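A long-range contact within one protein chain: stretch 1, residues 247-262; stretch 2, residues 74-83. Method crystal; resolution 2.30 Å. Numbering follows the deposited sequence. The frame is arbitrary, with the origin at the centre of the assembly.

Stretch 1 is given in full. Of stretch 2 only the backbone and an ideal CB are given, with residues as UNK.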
# COMPACT_ATOMS: atom_id res chain seq x y z
N CYS A 247 -7.83 36.20 3.75
CA CYS A 247 -6.57 35.87 3.11
C CYS A 247 -5.46 36.12 4.13
O CYS A 247 -4.55 35.31 4.31
CB CYS A 247 -6.32 36.75 1.88
SG CYS A 247 -7.34 36.41 0.43
N LEU A 248 -5.54 37.27 4.80
CA LEU A 248 -4.55 37.64 5.79
C LEU A 248 -4.55 36.66 6.96
O LEU A 248 -3.49 36.31 7.48
CB LEU A 248 -4.81 39.06 6.30
CG LEU A 248 -3.56 39.82 6.77
CD1 LEU A 248 -2.62 40.02 5.58
CD2 LEU A 248 -3.97 41.16 7.36
N ASP A 249 -5.73 36.21 7.38
CA ASP A 249 -5.82 35.25 8.47
C ASP A 249 -5.08 33.96 8.12
O ASP A 249 -4.43 33.36 8.97
CB ASP A 249 -7.28 34.92 8.80
CG ASP A 249 -8.07 36.14 9.25
OD1 ASP A 249 -7.47 37.05 9.87
OD2 ASP A 249 -9.29 36.18 9.00
N PHE A 250 -5.18 33.54 6.85
CA PHE A 250 -4.49 32.32 6.41
C PHE A 250 -2.98 32.50 6.42
O PHE A 250 -2.25 31.59 6.79
CB PHE A 250 -4.94 31.90 5.00
CG PHE A 250 -4.16 30.73 4.46
CD1 PHE A 250 -3.17 30.91 3.49
CD2 PHE A 250 -4.38 29.44 4.96
CE1 PHE A 250 -2.41 29.84 3.03
CE2 PHE A 250 -3.62 28.36 4.50
CZ PHE A 250 -2.64 28.56 3.53
N LEU A 251 -2.51 33.67 6.01
CA LEU A 251 -1.08 33.92 6.01
C LEU A 251 -0.56 33.99 7.45
O LEU A 251 0.49 33.43 7.76
CB LEU A 251 -0.75 35.20 5.24
CG LEU A 251 -1.15 35.14 3.75
CD1 LEU A 251 -0.81 36.45 3.07
CD2 LEU A 251 -0.42 33.99 3.07
N ASN A 252 -1.30 34.66 8.33
CA ASN A 252 -0.90 34.74 9.73
C ASN A 252 -0.82 33.31 10.30
O ASN A 252 0.10 32.98 11.04
CB ASN A 252 -1.91 35.54 10.56
CG ASN A 252 -1.84 37.03 10.28
OD1 ASN A 252 -0.76 37.59 10.10
ND2 ASN A 252 -3.01 37.69 10.26
N PHE A 253 -1.81 32.49 9.94
CA PHE A 253 -1.89 31.11 10.39
C PHE A 253 -0.68 30.30 9.91
O PHE A 253 -0.13 29.50 10.66
CB PHE A 253 -3.20 30.48 9.89
CG PHE A 253 -3.22 28.97 9.93
CD1 PHE A 253 -2.85 28.23 8.81
CD2 PHE A 253 -3.63 28.30 11.08
CE1 PHE A 253 -2.88 26.83 8.83
CE2 PHE A 253 -3.67 26.90 11.11
CZ PHE A 253 -3.29 26.17 9.98
N VAL A 254 -0.26 30.52 8.67
CA VAL A 254 0.90 29.81 8.15
C VAL A 254 2.15 30.30 8.87
O VAL A 254 3.00 29.50 9.26
CB VAL A 254 1.07 30.03 6.63
CG1 VAL A 254 2.42 29.51 6.18
CG2 VAL A 254 -0.05 29.34 5.88
N LEU A 255 2.26 31.61 9.05
CA LEU A 255 3.41 32.19 9.73
C LEU A 255 3.45 31.85 11.22
O LEU A 255 4.50 31.96 11.86
CB LEU A 255 3.44 33.71 9.54
CG LEU A 255 3.88 34.12 8.14
CD1 LEU A 255 3.68 35.61 7.94
CD2 LEU A 255 5.34 33.74 7.94
N LYS A 256 2.32 31.44 11.77
CA LYS A 256 2.27 31.07 13.17
C LYS A 256 3.10 29.80 13.31
O LYS A 256 3.82 29.61 14.30
CB LYS A 256 0.83 30.81 13.61
CG LYS A 256 0.70 30.31 15.05
CD LYS A 256 -0.75 30.24 15.51
CE LYS A 256 -1.57 29.27 14.67
NZ LYS A 256 -1.13 27.85 14.81
N LYS A 257 3.01 28.94 12.30
CA LYS A 257 3.73 27.67 12.28
C LYS A 257 5.21 27.84 11.87
O LYS A 257 6.10 27.29 12.52
CB LYS A 257 3.04 26.70 11.31
CG LYS A 257 3.37 25.20 11.50
CD LYS A 257 4.85 24.89 11.32
CE LYS A 257 5.11 23.39 11.39
NZ LYS A 257 4.69 22.77 12.68
N PHE A 258 5.47 28.62 10.82
CA PHE A 258 6.84 28.77 10.35
C PHE A 258 7.61 30.04 10.72
O PHE A 258 8.76 30.20 10.32
CB PHE A 258 6.88 28.57 8.84
CG PHE A 258 6.26 27.29 8.39
CD1 PHE A 258 4.95 27.26 7.93
CD2 PHE A 258 6.98 26.10 8.44
CE1 PHE A 258 4.36 26.06 7.52
CE2 PHE A 258 6.40 24.90 8.05
CZ PHE A 258 5.09 24.88 7.58
N GLY A 259 6.98 30.95 11.46
CA GLY A 259 7.65 32.16 11.88
C GLY A 259 8.07 33.23 10.87
O GLY A 259 7.49 34.32 10.86
N ASN A 260 9.06 32.94 10.03
CA ASN A 260 9.54 33.94 9.08
C ASN A 260 9.52 33.54 7.60
O ASN A 260 10.13 34.20 6.77
CB ASN A 260 10.96 34.36 9.47
CG ASN A 260 11.94 33.21 9.42
OD1 ASN A 260 11.55 32.04 9.30
ND2 ASN A 260 13.24 33.53 9.51
N HIS A 261 8.81 32.46 7.28
CA HIS A 261 8.70 31.99 5.90
C HIS A 261 7.46 31.11 5.74
O HIS A 261 6.79 30.79 6.72
CB HIS A 261 9.95 31.19 5.50
CG HIS A 261 10.14 29.94 6.31
ND1 HIS A 261 10.82 29.93 7.51
CD2 HIS A 261 9.69 28.68 6.11
CE1 HIS A 261 10.77 28.71 8.02
NE2 HIS A 261 10.09 27.93 7.19
N VAL A 262 7.17 30.72 4.51
CA VAL A 262 6.03 29.86 4.22
C VAL A 262 6.37 28.77 3.21
O VAL A 262 7.35 28.88 2.47
CB VAL A 262 4.86 30.67 3.63
CG1 VAL A 262 4.51 31.82 4.55
CG2 VAL A 262 5.24 31.17 2.26
N UNK A 74 7.33 46.33 4.43
CA UNK A 74 6.59 45.12 4.06
C UNK A 74 5.68 44.87 5.26
O UNK A 74 6.02 45.25 6.38
CB UNK A 74 7.50 43.93 3.75
N UNK A 75 4.53 44.24 5.04
CA UNK A 75 3.63 43.94 6.14
C UNK A 75 4.25 42.86 7.02
O UNK A 75 4.02 42.83 8.22
CB UNK A 75 2.26 43.50 5.62
N UNK A 76 5.05 41.99 6.41
CA UNK A 76 5.74 40.91 7.12
C UNK A 76 7.25 41.08 6.94
O UNK A 76 7.87 40.32 6.19
CB UNK A 76 5.28 39.54 6.61
N UNK A 77 7.87 42.05 7.64
CA UNK A 77 9.31 42.32 7.55
C UNK A 77 10.21 41.10 7.69
O UNK A 77 11.28 41.02 7.08
CB UNK A 77 9.70 43.33 8.63
N UNK A 78 9.78 40.14 8.50
CA UNK A 78 10.56 38.93 8.72
C UNK A 78 10.75 38.11 7.43
O UNK A 78 11.78 37.47 7.25
CB UNK A 78 9.88 38.07 9.79
N UNK A 79 9.77 38.13 6.54
CA UNK A 79 9.91 37.36 5.31
C UNK A 79 10.93 38.01 4.39
O UNK A 79 11.68 37.32 3.70
CB UNK A 79 8.56 37.23 4.60
N UNK A 80 11.00 39.34 4.39
CA UNK A 80 11.99 40.01 3.56
C UNK A 80 13.38 39.65 4.07
O UNK A 80 14.30 39.35 3.29
CB UNK A 80 11.78 41.53 3.56
N UNK A 81 13.54 39.66 5.39
CA UNK A 81 14.80 39.31 6.00
C UNK A 81 15.14 37.85 5.67
O UNK A 81 16.29 37.52 5.42
CB UNK A 81 14.75 39.54 7.51
N UNK A 82 14.13 36.98 5.66
CA UNK A 82 14.37 35.58 5.34
C UNK A 82 15.00 35.47 3.96
O UNK A 82 15.95 34.71 3.75
CB UNK A 82 13.07 34.78 5.41
N UNK A 83 14.47 36.22 3.01
CA UNK A 83 14.99 36.20 1.65
C UNK A 83 16.45 36.62 1.65
O UNK A 83 17.29 35.97 1.06
CB UNK A 83 14.17 37.11 0.74

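Position 74 lies beyond the reach of stretch 1, which sets no limit; its phi of -70° is compatible with proline, and the residue is P74.

At position 75 CA-to-CB points toward stretch 1, but the ideal CB has no neighbour within 5.5 Å. A long side chain would meet L248, with the polar end of N252 farther off, within reach of a bridging water, so a residue both flat and polar suits, as would a long aliphatic one. It is H75. Its NE2 lies 4.0 Å from L248 CD2, and a water, 2.9 Å from H75 NE2 and 2.8 Å from N252 OD1, joins the two side chains by hydrogen bonds.

Position 76 also points toward the helix, its ideal CB 4.4 Å from L255 CD1. L248, L251 and L255 offer an apolar surface, which leucine, methionine or an aromatic residue could cover. It is F76. L255 CD1 sits over one ring face, 3.6 Å from the ring centroid in a CH-pi contact, while L251 CB approaches F76 CZ at 4.2 Å. N252 OD1 lies at the ring edge, 3.5 Å from F76 CE2, where aromatic hydrogens carry slight positive charge.

Position 77 is out of reach; phi of -49° admits proline, and P77 occupies it.

Position 78 points toward the loop, its ideal CB 3.9 Å from N260 CB. G259 O offers an acceptor, so a donor might be expected, though a flexible chain packing on N260 would also serve. E78 takes the second course: its CG lies 3.5 Å from N260 CA. Its OE2 stands 3.3 Å from G259 O, but two acceptors make no hydrogen bond.

Position 79 points sideways, with N260 O 4.0 Å from its ideal CB, leaving room for a small residue such as alanine, serine, threonine or valine. In T79 the methyl CG2 reaches 4.3 Å from L255 CD2, while OG1 donates to the backbone F76 O at 2.7 Å.

Position 80 points away and 81 sideways; stretch 1 limits neither, and any helix-tolerant residue would do. They are V80 and E81, whose end leads away.

Position 82 points toward stretch 1, its ideal CB tight against N260 O at 3.3 Å. Beyond, H261 CB and the N260 amide invite a broad, flat side chain. W82 provides it: H261 CB lies over its five-membered ring, 3.8 Å from the centroid, and N260 ND2 lies at the edge, 3.7 Å from W82 CD1.

Position 83 points sideways, equally unrestricted, and is I83.

Stretch 2 (74-83) PHFPETVEWI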
# COMPACT_ATOMS: atom_id res chain seq x y z
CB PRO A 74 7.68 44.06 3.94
CG PRO A 74 8.91 44.85 3.61
CD PRO A 74 8.77 46.05 4.51
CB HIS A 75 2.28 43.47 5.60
CG HIS A 75 1.26 43.23 6.67
ND1 HIS A 75 0.73 44.24 7.44
CD2 HIS A 75 0.66 42.09 7.08
CE1 HIS A 75 -0.15 43.74 8.29
NE2 HIS A 75 -0.22 42.43 8.08
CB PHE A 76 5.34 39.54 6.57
CG PHE A 76 3.88 39.23 6.72
CD1 PHE A 76 3.06 39.14 5.59
CD2 PHE A 76 3.32 38.98 7.97
CE1 PHE A 76 1.70 38.81 5.71
CE2 PHE A 76 1.97 38.65 8.10
CZ PHE A 76 1.16 38.56 6.97
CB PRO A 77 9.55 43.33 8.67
CG PRO A 77 8.23 44.01 8.80
CD PRO A 77 7.25 42.87 8.69
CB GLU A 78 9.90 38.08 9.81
CG GLU A 78 8.63 37.34 9.36
CD GLU A 78 7.32 38.02 9.76
OE1 GLU A 78 7.23 39.27 9.69
OE2 GLU A 78 6.38 37.29 10.12
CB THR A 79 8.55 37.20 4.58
OG1 THR A 79 8.05 38.48 4.17
CG2 THR A 79 7.55 36.52 5.51
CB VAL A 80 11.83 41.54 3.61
CG1 VAL A 80 13.03 42.23 2.93
CG2 VAL A 80 10.54 41.94 2.90
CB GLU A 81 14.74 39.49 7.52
CG GLU A 81 16.06 39.21 8.22
CD GLU A 81 17.15 40.22 7.88
OE1 GLU A 81 18.34 39.88 8.03
OE2 GLU A 81 16.82 41.35 7.46
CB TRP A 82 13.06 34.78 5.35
CG TRP A 82 13.30 33.32 5.11
CD1 TRP A 82 13.60 32.38 6.05
CD2 TRP A 82 13.40 32.67 3.85
NE1 TRP A 82 13.88 31.18 5.45
CE2 TRP A 82 13.76 31.33 4.09
CE3 TRP A 82 13.21 33.08 2.52
CZ2 TRP A 82 13.95 30.40 3.06
CZ3 TRP A 82 13.40 32.16 1.49
CH2 TRP A 82 13.77 30.83 1.77
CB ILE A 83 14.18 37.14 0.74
CG1 ILE A 83 12.74 36.63 0.63
CG2 ILE A 83 14.82 37.23 -0.61
CD1 ILE A 83 11.78 37.60 -0.03
O HOH W 1 -0.98 40.42 10.07
O HOH W 2 13.58 36.57 9.22
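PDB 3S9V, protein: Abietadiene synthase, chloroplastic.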